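Local coordinates for VP5 (PDB 6QGL), which serves as an envelope protein of a pleomorphic haloarchaeal virus and probably brings about fusion of the viral membrane with that of the host cell, at residues I14-G19 with L441-A446; T371-S376 with T402-G407; A132-V137 with S164-K169. All blocks are in the same frame, centred on the assembly; numbering follows the deposited sequence.

Contact 1 (I14-G19 with L441-A446)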
loop_
_atom_site.group_PDB
_atom_site.type_symbol
_atom_site.label_atom_id
_atom_site.label_comp_id
_atom_site.label_asym_id
_atom_site.label_seq_id
_atom_site.Cartn_x
_atom_site.Cartn_y
_atom_site.Cartn_z
ATOM N N ILE A 14 -13.214 1.640 6.578
ATOM C CA ILE A 14 -12.247 2.588 7.138
ATOM C C ILE A 14 -11.623 3.360 5.978
ATOM O O ILE A 14 -11.135 2.723 5.033
ATOM C CB ILE A 14 -11.176 1.927 8.062
ATOM C CG1 ILE A 14 -11.807 0.957 9.078
ATOM C CG2 ILE A 14 -10.330 2.978 8.794
ATOM C CD1 ILE A 14 -10.862 -0.025 9.584
ATOM N N SER A 15 -11.631 4.708 6.026
ATOM C CA SER A 15 -11.049 5.568 4.984
ATOM C C SER A 15 -9.572 5.212 4.731
ATOM O O SER A 15 -9.046 5.487 3.652
ATOM C CB SER A 15 -11.209 7.034 5.373
ATOM O OG SER A 15 -12.582 7.379 5.471
ATOM N N ALA A 16 -8.939 4.548 5.726
ATOM C CA ALA A 16 -7.564 4.065 5.714
ATOM C C ALA A 16 -7.273 3.117 4.556
ATOM O O ALA A 16 -8.043 2.180 4.320
ATOM C CB ALA A 16 -7.247 3.364 7.020
ATOM N N VAL A 17 -6.144 3.364 3.859
ATOM C CA VAL A 17 -5.622 2.578 2.735
ATOM C C VAL A 17 -5.199 1.215 3.297
ATOM O O VAL A 17 -4.298 1.148 4.129
ATOM C CB VAL A 17 -4.446 3.311 2.015
ATOM C CG1 VAL A 17 -3.795 2.424 0.955
ATOM C CG2 VAL A 17 -4.907 4.628 1.397
ATOM N N GLY A 18 -5.888 0.161 2.874
ATOM C CA GLY A 18 -5.652 -1.194 3.358
ATOM C C GLY A 18 -4.747 -2.060 2.518
ATOM O O GLY A 18 -4.405 -1.696 1.391
ATOM N N GLY A 19 -4.376 -3.212 3.082
ATOM C CA GLY A 19 -3.518 -4.212 2.452
ATOM C C GLY A 19 -2.166 -3.683 2.021
ATOM O O GLY A 19 -1.698 -4.006 0.925
ATOM N N LEU A 441 -3.217 -1.127 7.866
ATOM C CA LEU A 441 -3.934 -0.013 7.240
ATOM C C LEU A 441 -3.203 1.312 7.462
ATOM O O LEU A 441 -2.603 1.502 8.513
ATOM C CB LEU A 441 -5.359 0.137 7.836
ATOM C CG LEU A 441 -6.359 -1.024 7.770
ATOM C CD1 LEU A 441 -7.548 -0.746 8.646
ATOM C CD2 LEU A 441 -6.831 -1.285 6.365
ATOM N N GLN A 442 -3.315 2.251 6.509
ATOM C CA GLN A 442 -2.769 3.602 6.650
ATOM C C GLN A 442 -3.964 4.521 6.864
ATOM O O GLN A 442 -4.613 4.911 5.891
ATOM C CB GLN A 442 -1.945 4.041 5.423
ATOM C CG GLN A 442 -1.235 5.380 5.620
ATOM C CD GLN A 442 -0.500 5.857 4.395
ATOM O OE1 GLN A 442 0.317 5.144 3.807
ATOM N NE2 GLN A 442 -0.749 7.095 4.005
ATOM N N LEU A 443 -4.280 4.826 8.140
ATOM C CA LEU A 443 -5.416 5.662 8.545
ATOM C C LEU A 443 -5.385 7.025 7.876
ATOM O O LEU A 443 -4.405 7.753 8.025
ATOM C CB LEU A 443 -5.526 5.784 10.078
ATOM C CG LEU A 443 -5.400 4.490 10.904
ATOM C CD1 LEU A 443 -5.322 4.800 12.377
ATOM C CD2 LEU A 443 -6.553 3.527 10.642
ATOM N N LYS A 444 -6.421 7.328 7.075
ATOM C CA LYS A 444 -6.539 8.584 6.325
ATOM C C LYS A 444 -7.630 9.495 6.883
ATOM O O LYS A 444 -7.512 10.719 6.797
ATOM C CB LYS A 444 -6.791 8.310 4.831
ATOM C CG LYS A 444 -5.641 7.605 4.111
ATOM C CD LYS A 444 -4.565 8.573 3.625
ATOM C CE LYS A 444 -3.685 7.940 2.582
ATOM N NZ LYS A 444 -2.610 8.861 2.131
ATOM N N GLY A 445 -8.676 8.885 7.433
ATOM C CA GLY A 445 -9.807 9.589 8.018
ATOM C C GLY A 445 -9.738 9.668 9.526
ATOM O O GLY A 445 -9.054 8.859 10.163
ATOM N N ALA A 446 -10.467 10.647 10.095
ATOM C CA ALA A 446 -10.555 10.930 11.527
ATOM C C ALA A 446 -10.926 9.710 12.369
ATOM O O ALA A 446 -11.862 8.976 12.038
ATOM C CB ALA A 446 -11.535 12.066 11.779
#
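The two backbones run antiparallel and form a single bridge, Val-17 with Gln-442, a hydrogen-bonded pair with CA atoms 5.0 Å apart. Two bonds close it. Gln-442 N gives its hydrogen to Val-17 O at 2.8 Å and fairly straight (162°), whereas Val-17 N reaches Gln-442 O at 3.0 Å in a more bent bond of 138°. In both, the donor stands above the carbonyl plane. Ile-14 to Gly-19 forms no regular helix or strand, although a transmembrane helix is predicted for this part of the sequence. Strand 438-443 is the outermost strand of its sheet, bonded to strand 347-352 (Leu-441 with Phe-349), and residues 14-19 add one bridge to it.

Leu-441 has the largest share of the contact. Its CG lies anti to the carbonyl carbon and its two methyls divide the work: CD1 meets Ile-14 CD1 at 3.5 Å, the two side chains crossing at about a right angle, while CD2 lies against Gly-18 CA at 3.2 Å. Between the leucines, Ala-16 CB lies on the strand's main chain, 3.3 Å from Leu-443 CA; it also packs against Leu-443 CD2 at 3.7 Å and touches Leu-441 CB. Lys-444 bends at chi2 (-84°) and runs alongside Val-17, its CE 3.7 Å from Val-17 CG2, before NZ ends in a long, weak ion pair with Asp-67.

The chemistry is thus a short two-bond backbone clasp flanked by apolar methyl contacts, largely buried, which joins residues 14-19 to the edge of a sheet formed from the later part of the chain.

Contact 2 (T371-S376 with T402-G407); sequences TITITS and TDNGDG
Gly-407 has the largest buried surface here, and it contributes main chain alone: its carbonyl O comes 3.3 Å from Thr-375 O. Both atoms are acceptors, so this is an approach without a bond. The backbone of Gly-407 sits at phi 89° and psi 12°, where a side chain would press on the carbonyl of Asp-406, which accounts for glycine at this point of the turn.

Asn-404 makes the second approach. Its CB points toward strand 371-374, with CG anti to the carbonyl carbon, and ND2 comes 4.1 Å from Thr-373 CG2, the two side chains crossing obliquely. The amide is occupied within its own hairpin, since ND2 bonds to Thr-408 OG1 and OD1 weakly to Ser-410 OG. Thr-373 CG2, anti to its own backbone N, makes a loose contact with the amide nitrogen.

Beside them Asp-403 OD1 accepts from Gly-405 N at 2.8 Å, closing an Asx turn. The loose contact follows from the topology: 371-374 and 402-403 are the outer strands of a three-stranded antiparallel sheet with 409-412 between them, and the turn of a beta hairpin, 402-403 with 409-412, meets the other outer strand and the loop residues that follow it.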
loop_
_atom_site.group_PDB
_atom_site.type_symbol
_atom_site.label_atom_id
_atom_site.label_comp_id
_atom_site.label_asym_id
_atom_site.label_seq_id
_atom_site.Cartn_x
_atom_site.Cartn_y
_atom_site.Cartn_z
ATOM N N THR A 371 -38.625 -8.460 3.062
ATOM C CA THR A 371 -37.594 -7.601 2.467
ATOM C C THR A 371 -37.093 -6.539 3.452
ATOM O O THR A 371 -37.888 -5.781 4.011
ATOM C CB THR A 371 -38.064 -7.009 1.123
ATOM O OG1 THR A 371 -38.769 -8.010 0.390
ATOM C CG2 THR A 371 -36.913 -6.485 0.277
ATOM N N ILE A 372 -35.765 -6.499 3.652
ATOM C CA ILE A 372 -35.050 -5.546 4.509
ATOM C C ILE A 372 -34.352 -4.538 3.582
ATOM O O ILE A 372 -33.660 -4.952 2.653
ATOM C CB ILE A 372 -34.025 -6.282 5.429
ATOM C CG1 ILE A 372 -34.706 -7.361 6.296
ATOM C CG2 ILE A 372 -33.220 -5.296 6.291
ATOM C CD1 ILE A 372 -33.779 -8.460 6.756
ATOM N N THR A 373 -34.532 -3.228 3.832
ATOM C CA THR A 373 -33.916 -2.181 3.013
ATOM C C THR A 373 -32.962 -1.313 3.834
ATOM O O THR A 373 -33.300 -0.898 4.943
ATOM C CB THR A 373 -34.985 -1.356 2.261
ATOM O OG1 THR A 373 -35.981 -2.228 1.723
ATOM C CG2 THR A 373 -34.395 -0.512 1.134
ATOM N N ILE A 374 -31.769 -1.046 3.274
ATOM C CA ILE A 374 -30.723 -0.203 3.869
ATOM C C ILE A 374 -30.532 1.055 3.001
ATOM O O ILE A 374 -30.743 0.983 1.789
ATOM C CB ILE A 374 -29.410 -0.990 4.148
ATOM C CG1 ILE A 374 -28.803 -1.591 2.856
ATOM C CG2 ILE A 374 -29.652 -2.072 5.214
ATOM C CD1 ILE A 374 -27.367 -2.095 2.951
ATOM N N THR A 375 -30.178 2.203 3.615
ATOM C CA THR A 375 -30.047 3.483 2.898
ATOM C C THR A 375 -28.586 3.885 2.577
ATOM O O THR A 375 -28.335 5.029 2.182
ATOM C CB THR A 375 -30.796 4.605 3.646
ATOM O OG1 THR A 375 -30.179 4.832 4.912
ATOM C CG2 THR A 375 -32.278 4.311 3.829
ATOM N N SER A 376 -27.636 2.944 2.715
ATOM C CA SER A 376 -26.215 3.159 2.420
ATOM C C SER A 376 -25.589 1.890 1.851
ATOM O O SER A 376 -26.139 0.805 2.042
ATOM C CB SER A 376 -25.462 3.618 3.666
ATOM O OG SER A 376 -25.677 4.997 3.912
ATOM N N THR A 402 -29.026 -6.538 -2.823
ATOM C CA THR A 402 -29.380 -6.139 -4.189
ATOM C C THR A 402 -29.531 -4.614 -4.284
ATOM O O THR A 402 -30.300 -4.028 -3.521
ATOM C CB THR A 402 -30.648 -6.886 -4.655
ATOM O OG1 THR A 402 -30.531 -8.276 -4.342
ATOM C CG2 THR A 402 -30.918 -6.720 -6.144
ATOM N N ASP A 403 -28.806 -3.983 -5.228
ATOM C CA ASP A 403 -28.846 -2.535 -5.466
ATOM C C ASP A 403 -30.133 -2.155 -6.205
ATOM O O ASP A 403 -30.429 -2.729 -7.256
ATOM C CB ASP A 403 -27.606 -2.085 -6.272
ATOM C CG ASP A 403 -27.283 -0.594 -6.249
ATOM O OD1 ASP A 403 -28.222 0.223 -6.099
ATOM O OD2 ASP A 403 -26.094 -0.244 -6.408
ATOM N N ASN A 404 -30.894 -1.188 -5.653
ATOM C CA ASN A 404 -32.144 -0.704 -6.256
ATOM C C ASN A 404 -31.890 0.474 -7.205
ATOM O O ASN A 404 -32.757 0.803 -8.018
ATOM C CB ASN A 404 -33.166 -0.297 -5.179
ATOM C CG ASN A 404 -33.445 -1.329 -4.108
ATOM O OD1 ASN A 404 -33.692 -2.512 -4.378
ATOM N ND2 ASN A 404 -33.439 -0.887 -2.863
ATOM N N GLY A 405 -30.719 1.103 -7.076
ATOM C CA GLY A 405 -30.323 2.261 -7.872
ATOM C C GLY A 405 -30.957 3.556 -7.393
ATOM O O GLY A 405 -30.807 4.598 -8.037
ATOM N N ASP A 406 -31.672 3.487 -6.255
ATOM C CA ASP A 406 -32.377 4.584 -5.592
ATOM C C ASP A 406 -31.516 5.147 -4.442
ATOM O O ASP A 406 -31.925 6.077 -3.742
ATOM C CB ASP A 406 -33.714 4.039 -5.042
ATOM C CG ASP A 406 -34.695 5.062 -4.487
ATOM O OD1 ASP A 406 -34.481 6.273 -4.703
ATOM O OD2 ASP A 406 -35.691 4.647 -3.856
ATOM N N GLY A 407 -30.324 4.584 -4.279
ATOM C CA GLY A 407 -29.420 4.918 -3.189
ATOM C C GLY A 407 -29.731 4.023 -2.005
ATOM O O GLY A 407 -29.260 4.260 -0.889
#

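Contact 3 (A132-V137 with S164-K169); sequences AMTQTV and SPNTLK
Thr-134 points from helix 97-140 toward the start of strand 166-174, and its branches can be followed outward from CB. CB itself lies 3.5 Å from Asn-166 ND2. One step on, OG1 stands anti to the carbonyl carbon (chi1 -58°), the position from which a helical threonine can bond back along its own helix: it gives its proton to Leu-130 O. It can then act as acceptor to Asn-166 ND2, which approaches tip to tip at 3.0 Å, but with an angle of only 129° at the hydrogen, so this bond is weak. The other branch, CG2, lies anti to the backbone N and meets the loop before the strand, 3.5 Å from Ser-164 OG and 3.8 Å from Pro-165 CD.

Ser-164 OG also accepts from Asn-166 N at 3.2 Å in a moderately straight bond (156°), forming an ST turn; both CB atoms point toward the helix. On the solvent-exposed side Gln-135, its chain bent at chi2, brings NE2 to within 3.3 Å of a water oxygen that also accepts from Ser-164 N.

The main polar link between helix and strand is Glu-131, one turn before Gln-135, whose OE1 bonds to both Ser-164 OG and Asn-166 ND2; His-188 of strand 180-189 holds the other end of the amide, OD1, from within the sheet. The Thr-134 bond is a weak addition, and the carboxylate's charge would probably polarise the amide and the hydroxyl it receives. With the Thr-134 methyl lying against Ser-164 OG and Pro-165 CD, the helix and the edge strand are joined by mixed polar and apolar chemistry.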
loop_
_atom_site.group_PDB
_atom_site.type_symbol
_atom_site.label_atom_id
_atom_site.label_comp_id
_atom_site.label_asym_id
_atom_site.label_seq_id
_atom_site.Cartn_x
_atom_site.Cartn_y
_atom_site.Cartn_z
ATOM N N ALA A 132 -4.235 -5.066 -22.203
ATOM C CA ALA A 132 -5.048 -6.286 -22.229
ATOM C C ALA A 132 -6.538 -5.942 -22.146
ATOM O O ALA A 132 -7.347 -6.576 -22.828
ATOM C CB ALA A 132 -4.653 -7.216 -21.092
ATOM N N MET A 133 -6.888 -4.918 -21.336
ATOM C CA MET A 133 -8.257 -4.421 -21.167
ATOM C C MET A 133 -8.716 -3.731 -22.453
ATOM O O MET A 133 -9.848 -3.940 -22.885
ATOM C CB MET A 133 -8.355 -3.468 -19.963
ATOM C CG MET A 133 -8.190 -4.164 -18.625
ATOM S SD MET A 133 -8.752 -3.181 -17.212
ATOM C CE MET A 133 -7.388 -2.053 -17.021
ATOM N N THR A 134 -7.810 -2.949 -23.086
ATOM C CA THR A 134 -8.048 -2.249 -24.352
ATOM C C THR A 134 -8.331 -3.269 -25.459
ATOM O O THR A 134 -9.315 -3.113 -26.184
ATOM C CB THR A 134 -6.874 -1.315 -24.681
ATOM O OG1 THR A 134 -6.703 -0.392 -23.608
ATOM C CG2 THR A 134 -7.077 -0.544 -25.978
ATOM N N GLN A 135 -7.501 -4.333 -25.552
ATOM C CA GLN A 135 -7.664 -5.404 -26.538
ATOM C C GLN A 135 -9.011 -6.108 -26.405
ATOM O O GLN A 135 -9.614 -6.443 -27.424
ATOM C CB GLN A 135 -6.508 -6.414 -26.474
ATOM C CG GLN A 135 -5.203 -5.917 -27.112
ATOM C CD GLN A 135 -5.283 -5.636 -28.603
ATOM O OE1 GLN A 135 -6.019 -6.280 -29.363
ATOM N NE2 GLN A 135 -4.508 -4.664 -29.059
ATOM N N THR A 136 -9.492 -6.297 -25.153
ATOM C CA THR A 136 -10.789 -6.907 -24.832
ATOM C C THR A 136 -11.922 -6.035 -25.385
ATOM O O THR A 136 -12.773 -6.554 -26.103
ATOM C CB THR A 136 -10.892 -7.199 -23.324
ATOM O OG1 THR A 136 -9.948 -8.214 -22.990
ATOM C CG2 THR A 136 -12.273 -7.665 -22.903
ATOM N N VAL A 137 -11.903 -4.714 -25.092
ATOM C CA VAL A 137 -12.885 -3.727 -25.567
ATOM C C VAL A 137 -12.944 -3.729 -27.102
ATOM O O VAL A 137 -14.041 -3.735 -27.666
ATOM C CB VAL A 137 -12.614 -2.317 -24.962
ATOM C CG1 VAL A 137 -13.454 -1.230 -25.627
ATOM C CG2 VAL A 137 -12.846 -2.320 -23.459
ATOM N N SER A 164 -5.053 -0.739 -31.576
ATOM C CA SER A 164 -5.076 -0.176 -30.231
ATOM C C SER A 164 -4.564 1.268 -30.260
ATOM O O SER A 164 -3.572 1.540 -30.949
ATOM C CB SER A 164 -4.225 -1.014 -29.281
ATOM O OG SER A 164 -4.200 -0.457 -27.976
ATOM N N PRO A 165 -5.185 2.207 -29.504
ATOM C CA PRO A 165 -4.652 3.580 -29.470
ATOM C C PRO A 165 -3.369 3.670 -28.630
ATOM O O PRO A 165 -2.693 4.701 -28.640
ATOM C CB PRO A 165 -5.799 4.385 -28.856
ATOM C CG PRO A 165 -6.507 3.424 -27.986
ATOM C CD PRO A 165 -6.360 2.064 -28.616
ATOM N N ASN A 166 -3.038 2.574 -27.911
ATOM C CA ASN A 166 -1.873 2.443 -27.039
ATOM C C ASN A 166 -0.686 1.773 -27.724
ATOM O O ASN A 166 -0.858 0.927 -28.603
ATOM C CB ASN A 166 -2.214 1.629 -25.785
ATOM C CG ASN A 166 -3.495 1.972 -25.073
ATOM O OD1 ASN A 166 -3.855 3.142 -24.895
ATOM N ND2 ASN A 166 -4.193 0.944 -24.618
ATOM N N THR A 167 0.522 2.129 -27.269
ATOM C CA THR A 167 1.798 1.568 -27.704
ATOM C C THR A 167 2.671 1.439 -26.453
ATOM O O THR A 167 2.886 2.434 -25.752
ATOM C CB THR A 167 2.474 2.443 -28.785
ATOM O OG1 THR A 167 1.524 2.831 -29.779
ATOM C CG2 THR A 167 3.654 1.743 -29.450
ATOM N N LEU A 168 3.132 0.212 -26.150
ATOM C CA LEU A 168 4.016 -0.039 -25.010
ATOM C C LEU A 168 5.434 -0.079 -25.556
ATOM O O LEU A 168 5.836 -1.065 -26.184
ATOM C CB LEU A 168 3.658 -1.339 -24.246
ATOM C CG LEU A 168 2.216 -1.527 -23.754
ATOM C CD1 LEU A 168 2.113 -2.724 -22.835
ATOM C CD2 LEU A 168 1.689 -0.296 -23.045
ATOM N N LYS A 169 6.157 1.039 -25.387
ATOM C CA LYS A 169 7.517 1.233 -25.891
ATOM C C LYS A 169 8.558 0.720 -24.912
ATOM O O LYS A 169 8.494 1.037 -23.724
ATOM C CB LYS A 169 7.768 2.719 -26.209
ATOM C CG LYS A 169 6.935 3.268 -27.366
ATOM C CD LYS A 169 7.050 4.782 -27.494
ATOM C CE LYS A 169 8.133 5.209 -28.454
ATOM N NZ LYS A 169 8.284 6.687 -28.489
HETATM O O HOH W 1 -3.363 -3.549 -31.909
#

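How the contacts relate
Contact 1 spans nearly the whole chain, joining residues near the N-terminus to strand 438-443, and the other two contacts fall between its segments. Contact 3 comes first, linking helix 97-140 to the four-stranded sheet that starts with strand 166-174; contact 2 follows within the small three-stranded sheet. No sheet is shared by any two of them. Their centres are about 26 Å (1 and 2), 33 Å (1 and 3) and 37 Å (2 and 3) apart, and none touches another. Contact 1 lies nearest the middle of the chain. The three thus mark separate parts of this envelope protein, with contact 1 joining a segment near the N-terminus to one late in the chain.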